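Transcriptional regulator, marR family, putative (Sulfolobus solfataricus, PDB 3F3X) probably binds DNA as a dimeric winged helix-turn-helix transcription factor of the MarR family, consistent with a role in transcriptional activation. Local coordinates at residues 11-14 / 15-19; 44-48 / 49-53; 54-57 / 58-62; 71-74 / 75-79; 82-86 / 87-91. All coordinates share one frame; numbering follows the deposited sequence. Where two conformers were deposited one is given.

Interaction 1 (11-14 / 15-19); sequences MNTI and AKIYR. With SO4 (sulfate ion), chain B.
Ala15 begins the second segment by closing a helical turn on Met11: its N donates to Met11 O at 2.9 Å, and its CB lies 3.4 Å from Asn12 O. Next comes Lys16, whose own backbone bond to Asn12 O is weak. Its CG passes 3.3 Å from that same oxygen, beyond which the fully extended side chain runs back past Asn12 to a sulfate. There, in one of two conformers, NZ donates to sulfate O3 at 2.7 Å and to a water that in turn donates to Thr13 OG1, a hydroxyl already bonded to Gln9 O. Ile17 N reaches Thr13 O at 3.0 Å in a nearly straight bond (165°). The Ile17 CG1 arm stands beside its own backbone N (chi1 -63°), which sends CD1 back along the helix to lie 4.0 Å from Thr13 CG2. Tyr18 N completes the turn on Ile14 O, while its ring heads off to meet Tyr18 of the second subunit, the planes nearly parallel. This piece of helix 3-33 is dimer interface: Asn12 OD1 bonds Tyr37 OH of helix 37-48, Arg19 NH1 bonds Tyr60 O of helix 53-60, and Lys16 packs on Leu136 of helix 125-138, partners all on the second subunit.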
# COMPACT_ATOMS: atom_id res chain seq x y z
N MET A 11 -2.14 -3.59 -10.06
CA MET A 11 -1.60 -2.59 -9.16
C MET A 11 -2.71 -1.80 -8.45
O MET A 11 -2.56 -1.44 -7.28
CB MET A 11 -0.67 -1.64 -9.93
CG MET A 11 0.50 -2.35 -10.63
SD MET A 11 1.57 -3.32 -9.51
CE MET A 11 2.31 -2.04 -8.60
N ASN A 12 -3.81 -1.54 -9.15
CA ASN A 12 -4.92 -0.82 -8.53
C ASN A 12 -5.47 -1.62 -7.36
O ASN A 12 -5.82 -1.06 -6.32
CB ASN A 12 -6.06 -0.59 -9.53
CG ASN A 12 -5.73 0.44 -10.58
OD1 ASN A 12 -4.99 1.39 -10.32
ND2 ASN A 12 -6.29 0.27 -11.76
N THR A 13 -5.55 -2.93 -7.53
CA THR A 13 -6.06 -3.80 -6.48
C THR A 13 -5.07 -3.89 -5.31
O THR A 13 -5.47 -3.85 -4.15
CB THR A 13 -6.33 -5.21 -7.04
OG1 THR A 13 -7.22 -5.11 -8.16
CG2 THR A 13 -6.95 -6.11 -5.98
N ILE A 14 -3.79 -4.00 -5.63
CA ILE A 14 -2.76 -4.07 -4.60
C ILE A 14 -2.81 -2.80 -3.75
O ILE A 14 -2.64 -2.86 -2.53
CB ILE A 14 -1.36 -4.24 -5.25
CG1 ILE A 14 -1.21 -5.69 -5.74
CG2 ILE A 14 -0.25 -3.87 -4.26
CD1 ILE A 14 0.09 -5.98 -6.45
N ALA A 15 -3.07 -1.67 -4.39
CA ALA A 15 -3.16 -0.40 -3.69
C ALA A 15 -4.27 -0.44 -2.64
O ALA A 15 -4.07 0.02 -1.51
CB ALA A 15 -3.43 0.73 -4.68
N LYS A 16 -5.42 -0.98 -3.02
CA LYS A 16 -6.57 -1.08 -2.13
C LYS A 16 -6.28 -2.03 -0.96
O LYS A 16 -6.60 -1.73 0.18
CB LYS A 16 -7.79 -1.60 -2.89
CG LYS A 16 -8.21 -0.75 -4.08
CD LYS A 16 -9.38 -1.42 -4.81
CE LYS A 16 -9.78 -0.66 -6.06
NZ LYS A 16 -10.94 -1.31 -6.72
N ILE A 17 -5.67 -3.17 -1.27
CA ILE A 17 -5.35 -4.17 -0.26
C ILE A 17 -4.45 -3.56 0.81
O ILE A 17 -4.67 -3.76 2.00
CB ILE A 17 -4.66 -5.40 -0.89
CG1 ILE A 17 -5.62 -6.09 -1.87
CG2 ILE A 17 -4.23 -6.38 0.21
CD1 ILE A 17 -5.02 -7.26 -2.64
N TYR A 18 -3.44 -2.81 0.38
CA TYR A 18 -2.53 -2.18 1.34
C TYR A 18 -3.26 -1.19 2.24
O TYR A 18 -3.15 -1.25 3.46
CB TYR A 18 -1.39 -1.45 0.64
CG TYR A 18 -0.54 -0.67 1.61
CD1 TYR A 18 0.39 -1.31 2.42
CD2 TYR A 18 -0.72 0.71 1.76
CE1 TYR A 18 1.14 -0.60 3.36
CE2 TYR A 18 0.03 1.43 2.69
CZ TYR A 18 0.95 0.77 3.49
OH TYR A 18 1.70 1.48 4.39
N ARG A 19 -3.97 -0.25 1.62
CA ARG A 19 -4.70 0.76 2.38
C ARG A 19 -5.66 0.13 3.37
O ARG A 19 -5.75 0.55 4.52
CB ARG A 19 -5.48 1.67 1.43
CG ARG A 19 -4.61 2.53 0.53
CD ARG A 19 -5.46 3.30 -0.44
NE ARG A 19 -4.65 4.07 -1.38
CZ ARG A 19 -5.05 4.36 -2.62
NH1 ARG A 19 -6.23 3.94 -3.05
NH2 ARG A 19 -4.26 5.06 -3.42
S SO4 B . -10.47 0.73 -9.76
O1 SO4 B . -9.08 0.67 -9.27
O2 SO4 B . -10.74 2.07 -10.30
O3 SO4 B . -11.40 0.45 -8.65
O4 SO4 B . -10.64 -0.27 -10.83
O HOH W 1 -9.34 -3.30 -7.50

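Interaction 2 (44-48 / 49-53); sequences KATSE and EPRSM. With SO4 (sulfate ion), chain C.
Arg51 reaches back over helix 37-48 to meet Ala45, Thr46 and Glu48. CB is directed at the helix, and CG, set beside the backbone N, comes to 4.1 Å from Thr46 CG2 and 3.5 Å from Ala45 O. The chain then bends at chi2 (-65°), which swings CD and the guanidinium across the helix instead of past it. NE donates to Ala45 O at 3.1 Å, with that oxygen close to the guanidinium plane. The N-H comes from above the carbonyl plane, and Glu48 N approaches the oxygen from the opposite face, so two donors hold the Ala45 carbonyl. The connection is the helix-to-strand link of a MarR-type winged helix-turn-helix domain: strand 51-52 pairs with strand 92-96 through Arg51 and Val94, and Ser52 caps the following helix. At the tip, NH2 forms a salt bridge of 2.7 Å with Glu48 OE1, which uses its anti lone pair; the carboxylate stands almost upright to the guanidinium, 81° between planes. Glu48 OE1 is shared with Arg59. One guanidinium face is covered by Glu49 CG, 3.4 Å above its centre. NH1 has Glu49 OE1 at 3.7 Å, a long salt bridge resting on charge alone because the oxygen lies well out of the plane.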
# COMPACT_ATOMS: atom_id res chain seq x y z
N LYS A 44 11.18 -7.60 13.02
CA LYS A 44 11.44 -8.84 12.30
C LYS A 44 12.82 -8.84 11.63
O LYS A 44 13.59 -9.79 11.77
CB LYS A 44 10.37 -9.09 11.24
CG LYS A 44 10.60 -10.37 10.43
CD LYS A 44 9.55 -10.56 9.35
CE LYS A 44 9.81 -11.83 8.54
NZ LYS A 44 8.87 -11.93 7.39
N ALA A 45 13.13 -7.77 10.90
CA ALA A 45 14.41 -7.68 10.20
C ALA A 45 15.61 -7.70 11.15
O ALA A 45 16.62 -8.36 10.87
CB ALA A 45 14.44 -6.41 9.35
N THR A 46 15.52 -6.97 12.26
CA THR A 46 16.62 -6.94 13.21
C THR A 46 16.72 -8.24 14.03
O THR A 46 17.79 -8.56 14.54
CB THR A 46 16.53 -5.72 14.18
OG1 THR A 46 15.29 -5.73 14.88
CG2 THR A 46 16.66 -4.41 13.38
N SER A 47 15.62 -8.98 14.14
CA SER A 47 15.65 -10.24 14.88
C SER A 47 16.55 -11.22 14.11
O SER A 47 17.10 -12.16 14.69
CB SER A 47 14.25 -10.83 15.03
OG SER A 47 13.78 -11.38 13.81
N GLU A 48 16.67 -10.99 12.80
CA GLU A 48 17.50 -11.83 11.94
C GLU A 48 18.99 -11.54 12.17
O GLU A 48 19.81 -12.46 12.26
CB GLU A 48 17.13 -11.58 10.47
CG GLU A 48 15.71 -12.02 10.11
CD GLU A 48 15.18 -11.36 8.85
OE1 GLU A 48 15.93 -10.63 8.18
OE2 GLU A 48 13.99 -11.58 8.54
N GLU A 49 19.32 -10.26 12.26
CA GLU A 49 20.68 -9.80 12.51
C GLU A 49 20.61 -8.28 12.57
O GLU A 49 19.66 -7.69 12.05
CB GLU A 49 21.65 -10.24 11.39
CG GLU A 49 21.53 -9.44 10.09
CD GLU A 49 22.55 -9.89 9.03
OE1 GLU A 49 22.37 -10.98 8.46
OE2 GLU A 49 23.52 -9.14 8.78
N PRO A 50 21.59 -7.62 13.21
CA PRO A 50 21.56 -6.16 13.29
C PRO A 50 21.49 -5.57 11.88
O PRO A 50 22.16 -6.06 10.97
CB PRO A 50 22.87 -5.83 14.00
CG PRO A 50 23.06 -7.03 14.91
CD PRO A 50 22.73 -8.17 13.96
N ARG A 51 20.67 -4.54 11.70
CA ARG A 51 20.49 -3.92 10.39
C ARG A 51 20.75 -2.42 10.41
O ARG A 51 20.37 -1.74 11.36
CB ARG A 51 19.06 -4.14 9.89
CG ARG A 51 18.57 -5.58 9.90
CD ARG A 51 19.36 -6.44 8.93
NE ARG A 51 18.70 -7.72 8.70
CZ ARG A 51 19.09 -8.61 7.79
NH1 ARG A 51 20.15 -8.37 7.03
NH2 ARG A 51 18.42 -9.74 7.64
N SER A 52 21.36 -1.91 9.35
CA SER A 52 21.62 -0.47 9.26
C SER A 52 20.31 0.24 8.94
O SER A 52 19.36 -0.39 8.46
CB SER A 52 22.65 -0.17 8.17
OG SER A 52 22.11 -0.37 6.88
N MET A 53 20.26 1.54 9.19
CA MET A 53 19.06 2.33 8.93
C MET A 53 18.75 2.33 7.44
O MET A 53 17.58 2.29 7.04
CB MET A 53 19.26 3.76 9.43
CG MET A 53 19.58 3.85 10.92
SD MET A 53 18.17 3.41 11.97
CE MET A 53 17.46 5.02 12.26
S SO4 C . 9.77 -8.99 5.39
O1 SO4 C . 8.42 -8.44 5.16
O2 SO4 C . 10.18 -8.72 6.78
O3 SO4 C . 10.73 -8.35 4.47
O4 SO4 C . 9.74 -10.44 5.16

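Interaction 3 (54-57 / 58-62). With SO4 (sulfate ion), chain C.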
# COMPACT_ATOMS: atom_id res chain seq x y z
N VAL A 54 19.80 2.37 6.62
CA VAL A 54 19.63 2.35 5.17
C VAL A 54 19.05 1.01 4.74
O VAL A 54 18.16 0.95 3.89
CB VAL A 54 20.99 2.56 4.44
CG1 VAL A 54 20.81 2.34 2.95
CG2 VAL A 54 21.52 3.96 4.71
N TYR A 55 19.55 -0.07 5.33
CA TYR A 55 19.05 -1.40 5.00
C TYR A 55 17.55 -1.49 5.27
O TYR A 55 16.81 -2.03 4.46
CB TYR A 55 19.75 -2.47 5.84
CG TYR A 55 19.18 -3.85 5.63
CD1 TYR A 55 19.71 -4.71 4.67
CD2 TYR A 55 18.09 -4.29 6.38
CE1 TYR A 55 19.18 -5.98 4.46
CE2 TYR A 55 17.54 -5.56 6.18
CZ TYR A 55 18.10 -6.40 5.22
OH TYR A 55 17.57 -7.65 5.02
N LEU A 56 17.12 -0.96 6.42
CA LEU A 56 15.71 -1.01 6.78
C LEU A 56 14.81 -0.22 5.84
O LEU A 56 13.78 -0.72 5.40
CB LEU A 56 15.53 -0.53 8.23
CG LEU A 56 16.20 -1.44 9.27
CD1 LEU A 56 16.24 -0.73 10.62
CD2 LEU A 56 15.44 -2.77 9.36
N ALA A 57 15.20 1.01 5.53
CA ALA A 57 14.41 1.85 4.63
C ALA A 57 14.30 1.17 3.27
O ALA A 57 13.25 1.18 2.63
CB ALA A 57 15.06 3.21 4.49
N ASN A 58 15.41 0.59 2.84
CA ASN A 58 15.51 -0.10 1.56
C ASN A 58 14.62 -1.33 1.46
O ASN A 58 13.93 -1.54 0.46
CB ASN A 58 16.96 -0.53 1.34
CG ASN A 58 17.52 -0.03 0.03
OD1 ASN A 58 17.22 -0.58 -1.03
ND2 ASN A 58 18.34 1.01 0.10
N ARG A 59 14.63 -2.15 2.51
CA ARG A 59 13.85 -3.37 2.53
C ARG A 59 12.35 -3.10 2.63
O ARG A 59 11.56 -3.80 2.01
CB ARG A 59 14.31 -4.26 3.69
CG ARG A 59 13.52 -5.56 3.87
CD ARG A 59 14.26 -6.49 4.83
NE ARG A 59 13.41 -7.56 5.35
CZ ARG A 59 13.84 -8.54 6.14
NH1 ARG A 59 15.13 -8.60 6.48
NH2 ARG A 59 12.99 -9.44 6.62
N TYR A 60 11.97 -2.09 3.39
CA TYR A 60 10.55 -1.80 3.55
C TYR A 60 9.99 -0.64 2.74
O TYR A 60 8.84 -0.26 2.90
CB TYR A 60 10.25 -1.62 5.04
CG TYR A 60 10.54 -2.91 5.79
CD1 TYR A 60 11.65 -3.02 6.64
CD2 TYR A 60 9.76 -4.04 5.57
CE1 TYR A 60 11.98 -4.24 7.23
CE2 TYR A 60 10.08 -5.27 6.15
CZ TYR A 60 11.20 -5.36 6.98
OH TYR A 60 11.52 -6.59 7.53
N PHE A 61 10.81 -0.11 1.85
CA PHE A 61 10.40 0.99 0.99
C PHE A 61 9.81 2.19 1.71
O PHE A 61 8.76 2.71 1.32
CB PHE A 61 9.42 0.50 -0.08
CG PHE A 61 10.02 -0.45 -1.07
CD1 PHE A 61 10.31 -1.77 -0.72
CD2 PHE A 61 10.31 -0.03 -2.37
CE1 PHE A 61 10.87 -2.65 -1.64
CE2 PHE A 61 10.88 -0.91 -3.30
CZ PHE A 61 11.16 -2.22 -2.93
N VAL A 62 10.48 2.64 2.76
CA VAL A 62 10.03 3.81 3.50
C VAL A 62 11.24 4.75 3.56
O VAL A 62 12.37 4.32 3.34
CB VAL A 62 9.57 3.46 4.93
CG1 VAL A 62 8.31 2.62 4.88
CG2 VAL A 62 10.67 2.73 5.66
S SO4 C . 9.77 -8.99 5.39
O1 SO4 C . 8.42 -8.44 5.16
O2 SO4 C . 10.18 -8.72 6.78
O3 SO4 C . 10.73 -8.35 4.47
O4 SO4 C . 9.74 -10.44 5.16
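Tyr55 and Arg59 meet one turn apart on helix 53-60, the helix that leads into the turn and helix 64-76 of the helix-turn-helix. Arg59 NH1 donates to Tyr55 OH at 3.0 Å, the oxygen tilted 20° from the guanidinium plane, and has Glu48 as its second partner, while CD lies 3.7 Å from Tyr55 CE2. Ring and guanidinium are turned steeply against each other. Arg59 owes this reach to an extended chain whose CG stands anti to the backbone N (chi1 178°), and CG itself sits over the centre of the Tyr60 ring. On the far edge of the guanidinium, NE and NH2 donate to sulfate O3 and O2, each at 2.9 Å. The pair of N-H groups thus grips the anion side-on, and the fixed rotation leaves NH1 turned to Tyr55. Tyr60 OH reaches the sulfate too, donating to O2 at 2.6 Å.

Beyond this shell, the ion, probably from the crystallisation liquor, also bonds Lys44 and, from the second subunit, Lys16 and Gln9. The backbone bonds of Arg59 N to Tyr55 O and Tyr60 N to Leu56 O hold the helix beneath. Past Phe61, which has positive phi, Val62 N returns to Ala57 O at 3.1 Å, lying in the carbonyl plane on a lone pair.

Interaction 4 (71-74 / 75-79)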
# COMPACT_ATOMS: atom_id res chain seq x y z
N VAL A 71 12.27 3.94 14.86
CA VAL A 71 13.34 3.48 15.75
C VAL A 71 13.41 4.32 17.02
O VAL A 71 13.69 3.80 18.10
CB VAL A 71 14.71 3.49 15.02
CG1 VAL A 71 15.83 3.15 16.00
CG2 VAL A 71 14.68 2.49 13.87
N ASP A 72 13.15 5.62 16.90
CA ASP A 72 13.19 6.48 18.08
C ASP A 72 12.24 5.93 19.14
O ASP A 72 12.59 5.85 20.32
CB ASP A 72 12.77 7.92 17.75
CG ASP A 72 13.82 8.66 16.93
OD1 ASP A 72 15.03 8.36 17.06
OD2 ASP A 72 13.42 9.58 16.18
N LYS A 73 11.03 5.56 18.73
CA LYS A 73 10.05 5.04 19.68
C LYS A 73 10.42 3.65 20.16
O LYS A 73 10.35 3.36 21.36
CB LYS A 73 8.66 5.03 19.05
CG LYS A 73 7.68 5.97 19.74
CD LYS A 73 6.47 6.29 18.88
CE LYS A 73 5.61 7.36 19.53
NZ LYS A 73 4.52 7.83 18.65
N LEU A 74 10.84 2.79 19.23
CA LEU A 74 11.24 1.44 19.59
C LEU A 74 12.39 1.45 20.59
O LEU A 74 12.40 0.67 21.55
CB LEU A 74 11.65 0.66 18.34
CG LEU A 74 10.50 0.28 17.40
CD1 LEU A 74 11.06 -0.31 16.12
CD2 LEU A 74 9.57 -0.72 18.08
N GLU A 75 13.37 2.32 20.38
CA GLU A 75 14.50 2.37 21.29
C GLU A 75 14.08 2.91 22.65
O GLU A 75 14.56 2.45 23.69
CB GLU A 75 15.65 3.21 20.71
CG GLU A 75 16.85 3.29 21.64
CD GLU A 75 18.14 3.68 20.93
OE1 GLU A 75 18.09 4.56 20.05
OE2 GLU A 75 19.19 3.11 21.28
N ALA A 76 13.18 3.89 22.64
CA ALA A 76 12.68 4.48 23.88
C ALA A 76 11.95 3.41 24.70
O ALA A 76 11.97 3.44 25.93
CB ALA A 76 11.75 5.64 23.56
N LYS A 77 11.32 2.47 24.00
CA LYS A 77 10.58 1.38 24.64
C LYS A 77 11.50 0.23 25.02
O LYS A 77 11.05 -0.76 25.59
CB LYS A 77 9.51 0.83 23.70
CG LYS A 77 8.47 1.83 23.24
CD LYS A 77 7.58 1.19 22.18
CE LYS A 77 6.60 2.19 21.61
NZ LYS A 77 5.21 1.71 21.71
N GLY A 78 12.78 0.35 24.68
CA GLY A 78 13.73 -0.70 25.00
C GLY A 78 13.60 -1.96 24.15
O GLY A 78 14.03 -3.04 24.56
N LEU A 79 13.00 -1.83 22.97
CA LEU A 79 12.82 -2.97 22.08
C LEU A 79 14.00 -3.15 21.12
O LEU A 79 14.25 -4.24 20.64
CB LEU A 79 11.52 -2.84 21.31
CG LEU A 79 10.30 -2.65 22.22
CD1 LEU A 79 9.03 -2.67 21.38
CD2 LEU A 79 10.26 -3.76 23.28
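Leu74 and Leu79 cross at about a right angle, touching through CD2 of the first and CD1 of the second at 3.9 Å. Leu79 gets there because the helix stops between them. Gly78 turns out with positive phi in a Schellman motif: Leu79 N bonds Leu74 O at 2.9 Å, and Gly78 N bonds Glu75 O inside the same bend. The reversal brings the Leu79 CB to 3.6 Å from Leu74 O, covering that carbonyl with aliphatic carbon.

Lys77 lies alongside the last turn. Its CG, beside the backbone N (chi1 -59°), passes 3.1 Å from Lys73 O, the oxygen that also receives Lys77 N at 3.0 Å. The chain runs on until CE is 4.3 Å from Lys73 CB, then bends at chi4 to bring NZ to Asn34 O. Replacing Lys77 with an alanine would probably leave Asn34 O without this ammonium partner and uncover the flank of Lys73 O over which the methylene chain lies.

Glu75 takes the other direction, its extended chain carrying the carboxylate to Arg82, which also pairs with Asp72. Helix 64-76 is the expected recognition helix of this family's fold. Its end packs through Leu74 on Ile42 of helix 37-48 and Val80 of strand 80-85, while Leu79 rests on Val103 of helix 98-118.

Interaction 5 (82-86 / 87-91); sequences RIRDS and KDRRI
Asp85 OD1 takes the backbone N-H of Lys87 at 2.9 Å, met from above the carboxylate plane, and Asp85 makes two further bonds with its backbone. Its O accepts from Asp88 N at 3.1 Å, closing a type I turn from Asp85 to Asp88, and its N donates to Ile91 O at 2.9 Å. The carboxylate can bend over the turn because CG is anti to the backbone N (chi1 -171°). An alanine in place of Asp85 is likely to leave Lys87 N without its side-chain acceptor and the turn less firmly fixed.

A second type I turn, Asp88 to Ile91, follows directly and is closed by Ile91 N on Asp88 O. Ile91 returns beside the strand, its CB 3.9 Å from Asp85 CB.

On another flank, Arg84 and Arg89 cross, both bent at chi3. Arg89 CD lies over one face of the Arg84 guanidinium, 3.3 Å from Arg84 NH1 and offset toward the rim. The NH1 atoms of Arg84 and Arg89 are 3.6 Å apart, a cluster of positive charge consistent with meeting a phosphate backbone.

These turns form the tip of the wing, a surface element that in this family commonly contacts DNA. It joins strand 80-85 to strand 92-96, where Ile83 pairs with Ile93, and Arg82 ties the base of the wing to helix 64-76.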
# COMPACT_ATOMS: atom_id res chain seq x y z
N ARG A 82 20.33 1.54 19.05
CA ARG A 82 21.16 1.93 17.93
C ARG A 82 22.60 1.86 18.43
O ARG A 82 22.91 2.31 19.53
CB ARG A 82 20.84 3.35 17.48
CG ARG A 82 19.75 3.41 16.41
CD ARG A 82 19.25 4.83 16.19
NE ARG A 82 18.49 5.29 17.34
CZ ARG A 82 17.60 6.28 17.31
NH1 ARG A 82 17.36 6.93 16.18
NH2 ARG A 82 16.94 6.60 18.41
N ILE A 83 23.47 1.25 17.62
CA ILE A 83 24.88 1.16 17.95
C ILE A 83 25.62 1.49 16.67
O ILE A 83 25.02 1.51 15.59
CB ILE A 83 25.29 -0.27 18.41
CG1 ILE A 83 24.80 -1.31 17.40
CG2 ILE A 83 24.74 -0.53 19.82
CD1 ILE A 83 25.23 -2.72 17.72
N ARG A 84 26.90 1.78 16.78
CA ARG A 84 27.69 2.11 15.61
C ARG A 84 28.25 0.83 15.02
O ARG A 84 28.52 -0.12 15.76
CB ARG A 84 28.84 3.05 15.99
CG ARG A 84 28.39 4.41 16.50
CD ARG A 84 29.57 5.16 17.10
NE ARG A 84 30.03 4.53 18.32
CZ ARG A 84 31.20 4.79 18.91
NH1 ARG A 84 32.03 5.67 18.38
NH2 ARG A 84 31.52 4.17 20.04
N ASP A 85 28.42 0.81 13.70
CA ASP A 85 28.99 -0.36 13.05
C ASP A 85 30.42 -0.47 13.55
O ASP A 85 31.20 0.47 13.44
CB ASP A 85 28.99 -0.18 11.53
CG ASP A 85 29.34 -1.45 10.79
OD1 ASP A 85 30.15 -2.24 11.32
OD2 ASP A 85 28.83 -1.65 9.68
N SER A 86 30.77 -1.63 14.12
CA SER A 86 32.10 -1.84 14.66
C SER A 86 33.22 -1.89 13.62
O SER A 86 34.39 -2.02 13.97
CB SER A 86 32.13 -3.14 15.48
OG SER A 86 31.77 -4.25 14.68
N LYS A 87 32.86 -1.79 12.34
CA LYS A 87 33.86 -1.83 11.28
C LYS A 87 33.80 -0.55 10.45
O LYS A 87 34.52 -0.39 9.46
CB LYS A 87 33.65 -3.06 10.39
CG LYS A 87 33.71 -4.37 11.16
CD LYS A 87 33.70 -5.59 10.25
CE LYS A 87 34.99 -5.70 9.45
NZ LYS A 87 35.03 -6.94 8.62
N ASP A 88 32.93 0.35 10.89
CA ASP A 88 32.73 1.65 10.24
C ASP A 88 31.73 2.41 11.10
O ASP A 88 30.54 2.47 10.79
CB ASP A 88 32.20 1.47 8.82
CG ASP A 88 31.96 2.79 8.12
OD1 ASP A 88 32.64 3.78 8.46
OD2 ASP A 88 31.09 2.84 7.22
N ARG A 89 32.23 2.99 12.19
CA ARG A 89 31.42 3.73 13.13
C ARG A 89 30.62 4.87 12.51
O ARG A 89 29.93 5.61 13.21
CB ARG A 89 32.31 4.24 14.27
CG ARG A 89 32.87 3.11 15.13
CD ARG A 89 33.59 3.61 16.38
NE ARG A 89 35.02 3.79 16.18
CZ ARG A 89 35.87 4.18 17.13
NH1 ARG A 89 35.41 4.44 18.35
NH2 ARG A 89 37.16 4.30 16.87
N ARG A 90 30.71 5.01 11.20
CA ARG A 90 29.98 6.04 10.48
C ARG A 90 28.55 5.57 10.20
O ARG A 90 27.67 6.38 9.92
CB ARG A 90 30.69 6.35 9.16
CG ARG A 90 30.04 7.46 8.35
CD ARG A 90 30.13 8.80 9.07
NE ARG A 90 29.41 9.85 8.35
CZ ARG A 90 29.39 11.13 8.71
NH1 ARG A 90 30.04 11.53 9.79
NH2 ARG A 90 28.69 12.00 7.99
N ILE A 91 28.34 4.26 10.30
CA ILE A 91 27.03 3.67 10.03
C ILE A 91 26.24 3.34 11.29
O ILE A 91 26.76 2.72 12.22
CB ILE A 91 27.18 2.36 9.22
CG1 ILE A 91 28.04 2.61 7.98
CG2 ILE A 91 25.81 1.83 8.83
CD1 ILE A 91 27.49 3.67 7.04

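Interactions 2 and 3 share a sulfate and touch directly: Glu48 OE1 meets Arg59 NH1 at 2.8 Å, and Ala45 CB packs 3.4 Å from Tyr60 OH. Interaction 1 lies about 20 Å from interaction 3 between centres within the chain, yet across the dimer its Lys16 binds the sulfate that Lys44, Arg59 and Tyr60 of the other subunit also hold. Interaction 4 is tied to interaction 5 by Arg82, whose NE lies 2.8 Å from Glu75 OE1 and NH1 2.9 Å from Asp72 OD1, joining the probable recognition helix to the wing. Interaction 2 also touches both: Met53 SD lies 4.1 Å from Val71 CG2, and Ser52 CB 3.8 Å from Ile91 CG2.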